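Local coordinates for protein deoxyribodipyrimidine photo-lyase (Oryza sativa Japonica Group, PDB 3UMV) that uses light and a bound FAD cofactor to split cyclobutane pyrimidine dimers in ultraviolet-damaged DNA back into two pyrimidines, at residues M395-A400 with C437-C442; W399-L404 with K457-N462. All blocks are in the same frame, centred on the assembly; numbering follows the deposited sequence.

Contact 1 of 2, residues M395-A400 with C437-C442; sequences MRMYWA and CMWSIC. With FAD (flavin-adenine dinucleotide), chain I.
Helices 393-405 and 431-442 pack closest at Ala400 and Ser440, beside the flavin ring. The methyl of Ala400 meets the side chain of Ser440 head-on, Ala400 CB to Ser440 CB at 3.4 Å, tighter than usual for two carbons. Beside it, CG1 of Ile441 lies against the backbone oxygen of Ala400. The small Ala400 and Ser440 are consistent with the 8.7 Å approach of the axes of segments 395-400 and 437-442, at a crossing angle of -48°.

A Met-aromatic contact adds a second kind of interaction. Met397, with CG beside the backbone N and SD anti to CA (chi2 -179°), brings SD obliquely to the Trp439 six-membered ring, 4.2 Å from its centroid; the bend at chi3 only sets the direction of CE. The indole, with CG anti to the backbone N, offers its CZ3-CH2 end.

Both helices belong to the FAD-binding helical domain of the photolyase fold, and between them sits the dimethylbenzene end of the flavin. Its methyl C7M lies 3.7 Å from Ala400 CB, and C8M is the same distance from Met397 CG.

The polar groups find their partners within their own helix or beyond the pair: Ser440 OG bonds to Gly436 O, one turn earlier. Arg396 reaches along the flavin, extended from CG to NE, until NH1 stands 3.2 Å from FAD N5; a salt bridge to Asp427 holds NH2, and this positive charge probably stabilises negative charge on the reduced flavin. Trp399, a predicted electron-transfer residue, turns a ring edge to C7M and packs against Trp378 with nearly parallel planes.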
ATOM      1  N   MET A 395      -8.967   9.290 -12.884  1.00 14.13           N
ATOM      2  CA  MET A 395      -8.618   8.630 -14.148  1.00 15.07           C
ATOM      3  C   MET A 395      -8.386   7.108 -13.989  1.00 11.32           C
ATOM      4  O   MET A 395      -8.601   6.368 -14.940  1.00 13.08           O
ATOM      5  CB  MET A 395      -7.423   9.296 -14.856  1.00 12.42           C
ATOM      6  CG  MET A 395      -7.736  10.668 -15.490  1.00 13.73           C
ATOM      7  SD  MET A 395      -9.331  10.758 -16.322  1.00 17.16           S
ATOM      8  CE  MET A 395      -9.126   9.505 -17.580  1.00 15.21           C
ATOM      9  N   ARG A 396      -7.970   6.636 -12.806  1.00 10.03           N
ATOM     10  CA  ARG A 396      -7.801   5.185 -12.601  1.00 11.99           C
ATOM     11  C   ARG A 396      -9.093   4.397 -12.832  1.00 10.32           C
ATOM     12  O   ARG A 396      -9.065   3.289 -13.414  1.00 11.51           O
ATOM     13  CB  ARG A 396      -7.214   4.870 -11.217  1.00 12.63           C
ATOM     14  CG  ARG A 396      -5.812   5.397 -11.029  1.00 12.35           C
ATOM     15  CD  ARG A 396      -5.145   4.788  -9.800  1.00 16.35           C
ATOM     16  NE  ARG A 396      -4.090   5.662  -9.295  1.00 17.84           N
ATOM     17  CZ  ARG A 396      -3.059   5.246  -8.574  1.00 19.62           C
ATOM     18  NH1 ARG A 396      -2.921   3.958  -8.307  1.00 18.58           N
ATOM     19  NH2 ARG A 396      -2.152   6.117  -8.137  1.00 18.16           N
ATOM     20  N   MET A 397     -10.224   4.975 -12.414  1.00 12.93           N
ATOM     21  CA  MET A 397     -11.530   4.344 -12.627  1.00 12.72           C
ATOM     22  C   MET A 397     -11.859   4.246 -14.124  1.00 11.74           C
ATOM     23  O   MET A 397     -12.224   3.179 -14.617  1.00 14.83           O
ATOM     24  CB  MET A 397     -12.631   5.118 -11.894  1.00 14.85           C
ATOM     25  CG  MET A 397     -12.445   5.151 -10.399  1.00 17.63           C
ATOM     26  SD  MET A 397     -13.781   6.042  -9.550  1.00 18.70           S
ATOM     27  CE  MET A 397     -13.212   7.713  -9.733  1.00 12.70           C
ATOM     28  N   TYR A 398     -11.724   5.365 -14.837  1.00 11.67           N
ATOM     29  CA  TYR A 398     -11.951   5.414 -16.277  1.00 13.79           C
ATOM     30  C   TYR A 398     -11.028   4.432 -17.005  1.00 13.23           C
ATOM     31  O   TYR A 398     -11.470   3.620 -17.809  1.00 14.65           O
ATOM     32  CB  TYR A 398     -11.699   6.835 -16.783  1.00 11.25           C
ATOM     33  CG  TYR A 398     -11.930   7.023 -18.263  1.00 15.51           C
ATOM     34  CD1 TYR A 398     -10.887   6.915 -19.177  1.00 13.69           C
ATOM     35  CD2 TYR A 398     -13.202   7.300 -18.746  1.00 16.76           C
ATOM     36  CE1 TYR A 398     -11.115   7.102 -20.551  1.00 14.52           C
ATOM     37  CE2 TYR A 398     -13.435   7.478 -20.094  1.00 15.80           C
ATOM     38  CZ  TYR A 398     -12.401   7.369 -20.990  1.00 17.72           C
ATOM     39  OH  TYR A 398     -12.669   7.549 -22.328  1.00 16.46           O
ATOM     40  N   TRP A 399      -9.748   4.502 -16.663  1.00 12.15           N
ATOM     41  CA  TRP A 399      -8.694   3.693 -17.276  1.00 11.30           C
ATOM     42  C   TRP A 399      -8.997   2.206 -17.184  1.00  9.67           C
ATOM     43  O   TRP A 399      -8.949   1.480 -18.187  1.00 11.70           O
ATOM     44  CB  TRP A 399      -7.377   4.026 -16.579  1.00 12.58           C
ATOM     45  CG  TRP A 399      -6.222   3.163 -16.914  1.00 11.78           C
ATOM     46  CD1 TRP A 399      -5.379   3.289 -17.982  1.00 17.43           C
ATOM     47  CD2 TRP A 399      -5.717   2.081 -16.129  1.00 14.27           C
ATOM     48  NE1 TRP A 399      -4.400   2.324 -17.925  1.00 14.20           N
ATOM     49  CE2 TRP A 399      -4.589   1.567 -16.800  1.00 13.24           C
ATOM     50  CE3 TRP A 399      -6.115   1.489 -14.928  1.00 13.58           C
ATOM     51  CZ2 TRP A 399      -3.861   0.485 -16.312  1.00 15.14           C
ATOM     52  CZ3 TRP A 399      -5.394   0.418 -14.451  1.00 16.17           C
ATOM     53  CH2 TRP A 399      -4.277  -0.068 -15.130  1.00 13.28           C
ATOM     54  N   ALA A 400      -9.343   1.732 -16.003  1.00 11.68           N
ATOM     55  CA  ALA A 400      -9.582   0.308 -15.842  1.00  9.87           C
ATOM     56  C   ALA A 400     -10.885  -0.144 -16.506  1.00 14.55           C
ATOM     57  O   ALA A 400     -10.976  -1.259 -17.018  1.00 13.05           O
ATOM     58  CB  ALA A 400      -9.557  -0.084 -14.351  1.00 12.82           C
ATOM     59  N   CYS A 437      -8.818  -2.115  -9.129  1.00 10.84           N
ATOM     60  CA  CYS A 437      -9.070  -2.827 -10.389  1.00 14.47           C
ATOM     61  C   CYS A 437     -10.363  -3.632 -10.289  1.00 12.82           C
ATOM     62  O   CYS A 437     -11.175  -3.639 -11.234  1.00 12.33           O
ATOM     63  CB  CYS A 437      -7.886  -3.732 -10.743  1.00 14.66           C
ATOM     64  SG  CYS A 437      -6.392  -2.801 -11.180  1.00 13.30           S
ATOM     65  N   MET A 438     -10.557  -4.297  -9.143  1.00  9.81           N
ATOM     66  CA  MET A 438     -11.786  -5.051  -8.916  1.00 11.71           C
ATOM     67  C   MET A 438     -13.017  -4.146  -8.841  1.00 12.58           C
ATOM     68  O   MET A 438     -14.093  -4.526  -9.284  1.00 13.04           O
ATOM     69  CB  MET A 438     -11.677  -5.915  -7.660  1.00 10.78           C
ATOM     70  CG  MET A 438     -10.686  -7.039  -7.769  1.00 13.57           C
ATOM     71  SD  MET A 438     -11.322  -8.482  -8.662  1.00 15.75           S
ATOM     72  CE  MET A 438     -12.382  -9.212  -7.394  1.00 14.78           C
ATOM     73  N   TRP A 439     -12.874  -2.955  -8.266  1.00 10.83           N
ATOM     74  CA  TRP A 439     -14.021  -2.039  -8.232  1.00 13.70           C
ATOM     75  C   TRP A 439     -14.425  -1.690  -9.666  1.00 10.78           C
ATOM     76  O   TRP A 439     -15.599  -1.689 -10.030  1.00 13.92           O
ATOM     77  CB  TRP A 439     -13.664  -0.765  -7.457  1.00 12.77           C
ATOM     78  CG  TRP A 439     -14.780   0.248  -7.368  1.00 16.34           C
ATOM     79  CD1 TRP A 439     -15.690   0.384  -6.352  1.00 22.20           C
ATOM     80  CD2 TRP A 439     -15.084   1.283  -8.317  1.00 19.08           C
ATOM     81  NE1 TRP A 439     -16.547   1.425  -6.622  1.00 21.82           N
ATOM     82  CE2 TRP A 439     -16.195   1.993  -7.819  1.00 19.20           C
ATOM     83  CE3 TRP A 439     -14.530   1.668  -9.539  1.00 20.22           C
ATOM     84  CZ2 TRP A 439     -16.760   3.066  -8.504  1.00 23.38           C
ATOM     85  CZ3 TRP A 439     -15.093   2.743 -10.219  1.00 22.31           C
ATOM     86  CH2 TRP A 439     -16.194   3.421  -9.699  1.00 21.99           C
ATOM     87  N   SER A 440     -13.425  -1.407 -10.489  1.00 10.70           N
ATOM     88  CA  SER A 440     -13.648  -0.905 -11.838  1.00 11.20           C
ATOM     89  C   SER A 440     -14.224  -1.965 -12.757  1.00 10.40           C
ATOM     90  O   SER A 440     -15.171  -1.710 -13.502  1.00 12.82           O
ATOM     91  CB  SER A 440     -12.322  -0.398 -12.412  1.00 15.56           C
ATOM     92  OG  SER A 440     -11.828   0.650 -11.600  1.00 16.90           O
ATOM     93  N   ILE A 441     -13.655  -3.157 -12.683  1.00 12.05           N
ATOM     94  CA  ILE A 441     -13.889  -4.168 -13.699  1.00  9.35           C
ATOM     95  C   ILE A 441     -14.976  -5.158 -13.250  1.00 13.47           C
ATOM     96  O   ILE A 441     -15.717  -5.673 -14.076  1.00 17.03           O
ATOM     97  CB  ILE A 441     -12.549  -4.861 -14.073  1.00  8.10           C
ATOM     98  CG1 ILE A 441     -11.659  -3.845 -14.793  1.00 12.68           C
ATOM     99  CG2 ILE A 441     -12.755  -6.117 -14.934  1.00 13.13           C
ATOM    100  CD1 ILE A 441     -10.268  -4.323 -15.093  1.00 16.49           C
ATOM    101  N   CYS A 442     -15.097  -5.363 -11.936  1.00 11.89           N
ATOM    102  CA  CYS A 442     -15.973  -6.390 -11.358  1.00 11.58           C
ATOM    103  C   CYS A 442     -16.985  -5.822 -10.364  1.00 14.99           C
ATOM    104  O   CYS A 442     -17.647  -6.575  -9.660  1.00 15.68           O
ATOM    105  CB  CYS A 442     -15.156  -7.476 -10.658  1.00 14.99           C
ATOM    106  SG  CYS A 442     -14.009  -8.268 -11.736  1.00 21.48           S
TER
HETATM  107  PA  FAD I 801      -5.992  11.071  -2.140  1.00 15.32           P
HETATM  108  O1A FAD I 801      -7.259  11.429  -2.855  1.00 20.21           O
HETATM  109  O2A FAD I 801      -5.261  12.239  -1.539  1.00 16.35           O
HETATM  110  O5B FAD I 801      -6.341   9.972  -1.030  1.00 16.20           O
HETATM  111  C5B FAD I 801      -5.639   9.893   0.191  1.00 20.26           C
HETATM  112  C4B FAD I 801      -5.467   8.426   0.598  1.00 15.98           C
HETATM  113  O4B FAD I 801      -6.715   7.760   0.726  1.00 14.28           O
HETATM  114  C3B FAD I 801      -4.718   7.631  -0.453  1.00 17.49           C
HETATM  115  O3B FAD I 801      -3.324   7.782  -0.321  1.00 17.24           O
HETATM  116  C2B FAD I 801      -5.154   6.233  -0.127  1.00 14.42           C
HETATM  117  O2B FAD I 801      -4.474   5.783   1.029  1.00 18.60           O
HETATM  118  C1B FAD I 801      -6.597   6.436   0.255  1.00 15.20           C
HETATM  119  N9A FAD I 801      -7.484   6.219  -0.901  1.00 14.24           N
HETATM  120  C8A FAD I 801      -7.965   7.155  -1.777  1.00 16.30           C
HETATM  121  N7A FAD I 801      -8.750   6.513  -2.674  1.00 13.66           N
HETATM  122  C5A FAD I 801      -8.760   5.182  -2.386  1.00 13.15           C
HETATM  123  C6A FAD I 801      -9.380   4.061  -2.950  1.00 14.39           C
HETATM  124  N6A FAD I 801     -10.249   4.164  -3.955  1.00 18.62           N
HETATM  125  N1A FAD I 801      -9.183   2.816  -2.394  1.00 14.33           N
HETATM  126  C2A FAD I 801      -8.385   2.679  -1.282  1.00 16.42           C
HETATM  127  N3A FAD I 801      -7.771   3.781  -0.730  1.00 15.00           N
HETATM  128  C4A FAD I 801      -7.969   5.005  -1.267  1.00 14.60           C
HETATM  129  N1  FAD I 801      -4.377   2.953  -4.521  1.00  9.88           N
HETATM  130  C2  FAD I 801      -3.141   2.581  -4.080  1.00 14.62           C
HETATM  131  O2  FAD I 801      -2.778   2.997  -2.980  1.00 15.69           O
HETATM  132  N3  FAD I 801      -2.346   1.743  -4.843  1.00 11.32           N
HETATM  133  C4  FAD I 801      -2.783   1.285  -6.073  1.00 13.20           C
HETATM  134  O4  FAD I 801      -2.068   0.542  -6.753  1.00 14.63           O
HETATM  135  C4X FAD I 801      -4.049   1.661  -6.507  1.00 15.67           C
HETATM  136  N5  FAD I 801      -4.537   1.251  -7.725  1.00 16.42           N
HETATM  137  C5X FAD I 801      -5.805   1.619  -8.132  1.00 13.22           C
HETATM  138  C6  FAD I 801      -6.306   1.168  -9.360  1.00 10.28           C
HETATM  139  C7  FAD I 801      -7.587   1.543  -9.776  1.00 10.31           C
HETATM  140  C7M FAD I 801      -8.107   1.033 -11.095  1.00  9.76           C
HETATM  141  C8  FAD I 801      -8.355   2.378  -8.959  1.00 11.96           C
HETATM  142  C8M FAD I 801      -9.734   2.817  -9.353  1.00 12.83           C
HETATM  143  C9  FAD I 801      -7.843   2.826  -7.753  1.00  9.70           C
HETATM  144  C9A FAD I 801      -6.579   2.447  -7.340  1.00 11.51           C
HETATM  145  N10 FAD I 801      -6.078   2.902  -6.137  1.00 10.48           N
HETATM  146  C10 FAD I 801      -4.828   2.497  -5.734  1.00  9.86           C
HETATM  147  C1' FAD I 801      -6.881   3.820  -5.225  1.00 12.56           C
HETATM  148  C2' FAD I 801      -6.651   5.342  -5.487  1.00 12.97           C
HETATM  149  O2' FAD I 801      -6.739   5.724  -6.865  1.00 14.04           O
HETATM  150  C3' FAD I 801      -5.314   5.876  -4.940  1.00 12.98           C
HETATM  151  O3' FAD I 801      -5.172   5.480  -3.602  1.00 13.37           O
HETATM  152  C4' FAD I 801      -5.198   7.401  -5.006  1.00 15.73           C
HETATM  153  O4' FAD I 801      -5.332   7.833  -6.346  1.00 18.20           O
HETATM  154  C5' FAD I 801      -3.845   7.800  -4.420  1.00 13.94           C
HETATM  155  O5' FAD I 801      -3.475   9.140  -4.643  1.00 11.85           O
HETATM  156  P   FAD I 801      -3.457  10.163  -3.406  1.00 13.52           P
HETATM  157  O1P FAD I 801      -2.662   9.592  -2.248  1.00 15.62           O
HETATM  158  O2P FAD I 801      -2.932  11.495  -3.874  1.00 14.02           O
HETATM  159  O3P FAD I 801      -5.050  10.219  -3.161  1.00 15.16           O

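Contact 2 of 2, residues W399-L404 with K457-N462; sequences WAKKIL and KIRYMN. With URE (urea), chain K.
Two successive lysines of helix 393-405 grip the backbone of segment 457-462 through two carbonyl oxygens. Lys401 NZ donates to Arg459 O at 2.7 Å, approaching from above the carbonyl plane, and also bonds to Ser440 O. Its chain is straight as far as CE and bends only at the last torsion (chi4 -72°), which turns the ammonium onto the loop. Lys402 NZ reaches Met461 O at 2.9 Å, in the carbonyl plane and on a lone pair, after a chain folded at chi2 and chi3; a salt bridge to Glu405 probably balances its charge. Glu405 also binds Tyr460 OH, so one carboxylate serves both partners.

Around these bonds the packing is looser. The thioether of Met461 crosses the Lys401 chain at about a right angle, SD to CD at 3.8 Å, while Leu404 CD2 only grazes Ile458 CG2. An alanine in place of Lys401 would remove both ammonium bonds and the aliphatic chain under Met461, and would probably loosen the loop from the helix. On the other side of the extended loop lies a urea molecule, its N1 2.9 Å from Tyr460 N.

The loop thus runs along helix 393-405 between two other helices: Ile458 packs on helix 345-353, and Asn462, bonded through OD1 to Gly465 N, is the N-cap of helix 463-469.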
ATOM      1  N   TRP A 399      -9.748   4.502 -16.663  1.00 12.15           N
ATOM      2  CA  TRP A 399      -8.694   3.693 -17.276  1.00 11.30           C
ATOM      3  C   TRP A 399      -8.997   2.206 -17.184  1.00  9.67           C
ATOM      4  O   TRP A 399      -8.949   1.480 -18.187  1.00 11.70           O
ATOM      5  CB  TRP A 399      -7.377   4.026 -16.579  1.00 12.58           C
ATOM      6  CG  TRP A 399      -6.222   3.163 -16.914  1.00 11.78           C
ATOM      7  CD1 TRP A 399      -5.379   3.289 -17.982  1.00 17.43           C
ATOM      8  CD2 TRP A 399      -5.717   2.081 -16.129  1.00 14.27           C
ATOM      9  NE1 TRP A 399      -4.400   2.324 -17.925  1.00 14.20           N
ATOM     10  CE2 TRP A 399      -4.589   1.567 -16.800  1.00 13.24           C
ATOM     11  CE3 TRP A 399      -6.115   1.489 -14.928  1.00 13.58           C
ATOM     12  CZ2 TRP A 399      -3.861   0.485 -16.312  1.00 15.14           C
ATOM     13  CZ3 TRP A 399      -5.394   0.418 -14.451  1.00 16.17           C
ATOM     14  CH2 TRP A 399      -4.277  -0.068 -15.130  1.00 13.28           C
ATOM     15  N   ALA A 400      -9.343   1.732 -16.003  1.00 11.68           N
ATOM     16  CA  ALA A 400      -9.582   0.308 -15.842  1.00  9.87           C
ATOM     17  C   ALA A 400     -10.885  -0.144 -16.506  1.00 14.55           C
ATOM     18  O   ALA A 400     -10.976  -1.259 -17.018  1.00 13.05           O
ATOM     19  CB  ALA A 400      -9.557  -0.084 -14.351  1.00 12.82           C
ATOM     20  N   LYS A 401     -11.899   0.712 -16.477  1.00 13.86           N
ATOM     21  CA  LYS A 401     -13.158   0.388 -17.129  1.00 11.78           C
ATOM     22  C   LYS A 401     -13.043   0.276 -18.648  1.00 14.38           C
ATOM     23  O   LYS A 401     -13.717  -0.562 -19.271  1.00 13.54           O
ATOM     24  CB  LYS A 401     -14.237   1.384 -16.735  1.00  9.67           C
ATOM     25  CG  LYS A 401     -14.676   1.197 -15.295  1.00 12.65           C
ATOM     26  CD  LYS A 401     -15.883   2.040 -14.956  1.00 12.76           C
ATOM     27  CE  LYS A 401     -16.274   1.821 -13.478  1.00 13.79           C
ATOM     28  NZ  LYS A 401     -16.881   0.483 -13.260  1.00 13.88           N
ATOM     29  N   LYS A 402     -12.207   1.111 -19.260  1.00 13.63           N
ATOM     30  CA  LYS A 402     -11.964   0.962 -20.700  1.00 16.56           C
ATOM     31  C   LYS A 402     -11.264  -0.358 -21.022  1.00 13.42           C
ATOM     32  O   LYS A 402     -11.485  -0.955 -22.076  1.00 16.88           O
ATOM     33  CB  LYS A 402     -11.155   2.129 -21.255  1.00 10.56           C
ATOM     34  CG  LYS A 402     -11.882   3.461 -21.234  1.00 13.25           C
ATOM     35  CD  LYS A 402     -13.130   3.412 -22.100  1.00 19.53           C
ATOM     36  CE  LYS A 402     -14.348   3.806 -21.295  1.00 24.68           C
ATOM     37  NZ  LYS A 402     -15.546   4.098 -22.151  1.00 20.09           N
ATOM     38  N   ILE A 403     -10.417  -0.835 -20.113  1.00 14.36           N
ATOM     39  CA  ILE A 403      -9.750  -2.107 -20.352  1.00 16.07           C
ATOM     40  C   ILE A 403     -10.784  -3.232 -20.411  1.00 16.09           C
ATOM     41  O   ILE A 403     -10.708  -4.103 -21.279  1.00 15.12           O
ATOM     42  CB  ILE A 403      -8.677  -2.376 -19.294  1.00 12.28           C
ATOM     43  CG1 ILE A 403      -7.611  -1.293 -19.352  1.00 10.89           C
ATOM     44  CG2 ILE A 403      -8.036  -3.739 -19.508  1.00 12.18           C
ATOM     45  CD1 ILE A 403      -6.532  -1.420 -18.288  1.00 14.29           C
ATOM     46  N   LEU A 404     -11.776  -3.184 -19.524  1.00 14.83           N
ATOM     47  CA  LEU A 404     -12.920  -4.102 -19.606  1.00 13.49           C
ATOM     48  C   LEU A 404     -13.631  -3.987 -20.957  1.00 17.46           C
ATOM     49  O   LEU A 404     -13.999  -4.995 -21.594  1.00 15.49           O
ATOM     50  CB  LEU A 404     -13.915  -3.812 -18.482  1.00 13.73           C
ATOM     51  CG  LEU A 404     -15.244  -4.563 -18.566  1.00 14.60           C
ATOM     52  CD1 LEU A 404     -15.012  -6.074 -18.496  1.00 14.06           C
ATOM     53  CD2 LEU A 404     -16.184  -4.106 -17.452  1.00 17.17           C
ATOM     54  N   LYS A 457     -24.442  -5.001 -15.745  1.00 14.94           N
ATOM     55  CA  LYS A 457     -24.766  -4.013 -14.712  1.00 17.39           C
ATOM     56  C   LYS A 457     -23.550  -3.376 -14.026  1.00 14.00           C
ATOM     57  O   LYS A 457     -23.695  -2.589 -13.096  1.00 15.97           O
ATOM     58  CB  LYS A 457     -25.708  -4.626 -13.679  1.00 19.59           C
ATOM     59  CG  LYS A 457     -26.971  -5.180 -14.312  1.00 22.48           C
ATOM     60  CD  LYS A 457     -27.901  -5.792 -13.287  1.00 25.99           C
ATOM     61  CE  LYS A 457     -29.023  -6.541 -13.985  1.00 31.96           C
ATOM     62  NZ  LYS A 457     -29.973  -7.158 -13.014  1.00 34.09           N
ATOM     63  N   ILE A 458     -22.348  -3.719 -14.471  1.00 15.02           N
ATOM     64  CA  ILE A 458     -21.155  -3.099 -13.903  1.00 11.41           C
ATOM     65  C   ILE A 458     -21.195  -1.630 -14.314  1.00 11.00           C
ATOM     66  O   ILE A 458     -21.524  -1.323 -15.451  1.00 15.31           O
ATOM     67  CB  ILE A 458     -19.870  -3.738 -14.467  1.00 12.89           C
ATOM     68  CG1 ILE A 458     -19.840  -5.234 -14.133  1.00 14.38           C
ATOM     69  CG2 ILE A 458     -18.638  -3.019 -13.924  1.00 13.16           C
ATOM     70  CD1 ILE A 458     -19.990  -5.532 -12.638  1.00 11.99           C
ATOM     71  N   ARG A 459     -20.849  -0.731 -13.391  1.00 12.96           N
ATOM     72  CA  ARG A 459     -20.854   0.709 -13.663  1.00 11.61           C
ATOM     73  C   ARG A 459     -20.044   1.096 -14.911  1.00 12.02           C
ATOM     74  O   ARG A 459     -18.890   0.666 -15.086  1.00 12.53           O
ATOM     75  CB  ARG A 459     -20.354   1.483 -12.434  1.00 11.23           C
ATOM     76  CG  ARG A 459     -20.422   3.010 -12.601  1.00 16.50           C
ATOM     77  CD  ARG A 459     -19.585   3.746 -11.548  1.00 16.52           C
ATOM     78  NE  ARG A 459     -20.010   3.447 -10.180  1.00 15.81           N
ATOM     79  CZ  ARG A 459     -20.203   4.366  -9.240  1.00 21.43           C
ATOM     80  NH1 ARG A 459     -20.009   5.650  -9.524  1.00 29.08           N
ATOM     81  NH2 ARG A 459     -20.592   4.004  -8.014  1.00 19.15           N
ATOM     82  N   TYR A 460     -20.653   1.917 -15.770  1.00 15.13           N
ATOM     83  CA  TYR A 460     -20.049   2.342 -17.029  1.00 14.86           C
ATOM     84  C   TYR A 460     -19.572   3.787 -16.898  1.00 17.62           C
ATOM     85  O   TYR A 460     -20.177   4.577 -16.183  1.00 21.13           O
ATOM     86  CB  TYR A 460     -21.073   2.239 -18.169  1.00 16.80           C
ATOM     87  CG  TYR A 460     -20.489   2.470 -19.549  1.00 19.78           C
ATOM     88  CD1 TYR A 460     -20.850   3.581 -20.296  1.00 25.88           C
ATOM     89  CD2 TYR A 460     -19.587   1.576 -20.100  1.00 18.28           C
ATOM     90  CE1 TYR A 460     -20.326   3.794 -21.559  1.00 25.57           C
ATOM     91  CE2 TYR A 460     -19.048   1.784 -21.365  1.00 18.20           C
ATOM     92  CZ  TYR A 460     -19.422   2.894 -22.085  1.00 23.84           C
ATOM     93  OH  TYR A 460     -18.897   3.117 -23.345  1.00 24.63           O
ATOM     94  N   MET A 461     -18.474   4.115 -17.572  1.00 15.98           N
ATOM     95  CA  MET A 461     -18.003   5.492 -17.664  1.00 16.96           C
ATOM     96  C   MET A 461     -17.578   5.708 -19.105  1.00 19.94           C
ATOM     97  O   MET A 461     -17.124   4.772 -19.768  1.00 23.73           O
ATOM     98  CB  MET A 461     -16.814   5.732 -16.734  1.00 16.02           C
ATOM     99  CG  MET A 461     -17.114   5.673 -15.224  1.00 14.83           C
ATOM    100  SD  MET A 461     -15.580   5.739 -14.241  1.00 23.52           S
ATOM    101  CE  MET A 461     -15.190   7.492 -14.316  1.00 23.67           C
ATOM    102  N   ASN A 462     -17.733   6.926 -19.616  1.00 21.34           N
ATOM    103  CA  ASN A 462     -17.299   7.178 -20.989  1.00 24.02           C
ATOM    104  C   ASN A 462     -16.680   8.549 -21.176  1.00 23.73           C
ATOM    105  O   ASN A 462     -16.695   9.378 -20.255  1.00 22.34           O
ATOM    106  CB  ASN A 462     -18.409   6.898 -22.021  1.00 27.30           C
ATOM    107  CG  ASN A 462     -19.640   7.781 -21.836  1.00 31.42           C
ATOM    108  OD1 ASN A 462     -19.650   8.713 -21.024  1.00 33.00           O
ATOM    109  ND2 ASN A 462     -20.685   7.493 -22.613  1.00 33.53           N
TER
HETATM  110  C   URE K 902     -24.244   1.215 -16.493  1.00 36.16           C
HETATM  111  O   URE K 902     -23.890   0.038 -16.628  1.00 35.62           O
HETATM  112  N1  URE K 902     -23.530   2.074 -15.795  1.00 30.04           N
HETATM  113  N2  URE K 902     -25.352   1.624 -17.063  1.00 35.40           N

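How the contacts relate
Helix 393-405 supplies the first segment of both contacts, which overlap at Trp399 and Ala400 and have centres about 6 Å apart. Its partners follow later along the chain: helix 431-442 in contact 1, then the loop leading to helix 463-469 in contact 2. The two join through Trp439, which packs against the side chains of Lys401 and Arg459, while Tyr398 meets the backbone of Asn462. Contact 1 faces the flavin and contact 2 lies farther from the chain centre, so one helix connects the cofactor pocket to an outer loop. Of the predicted electron-transfer tryptophans, Trp399 lies on this helix, Trp406 follows it and Trp378 packs against it, consistent with a chain delivering electrons to the flavin.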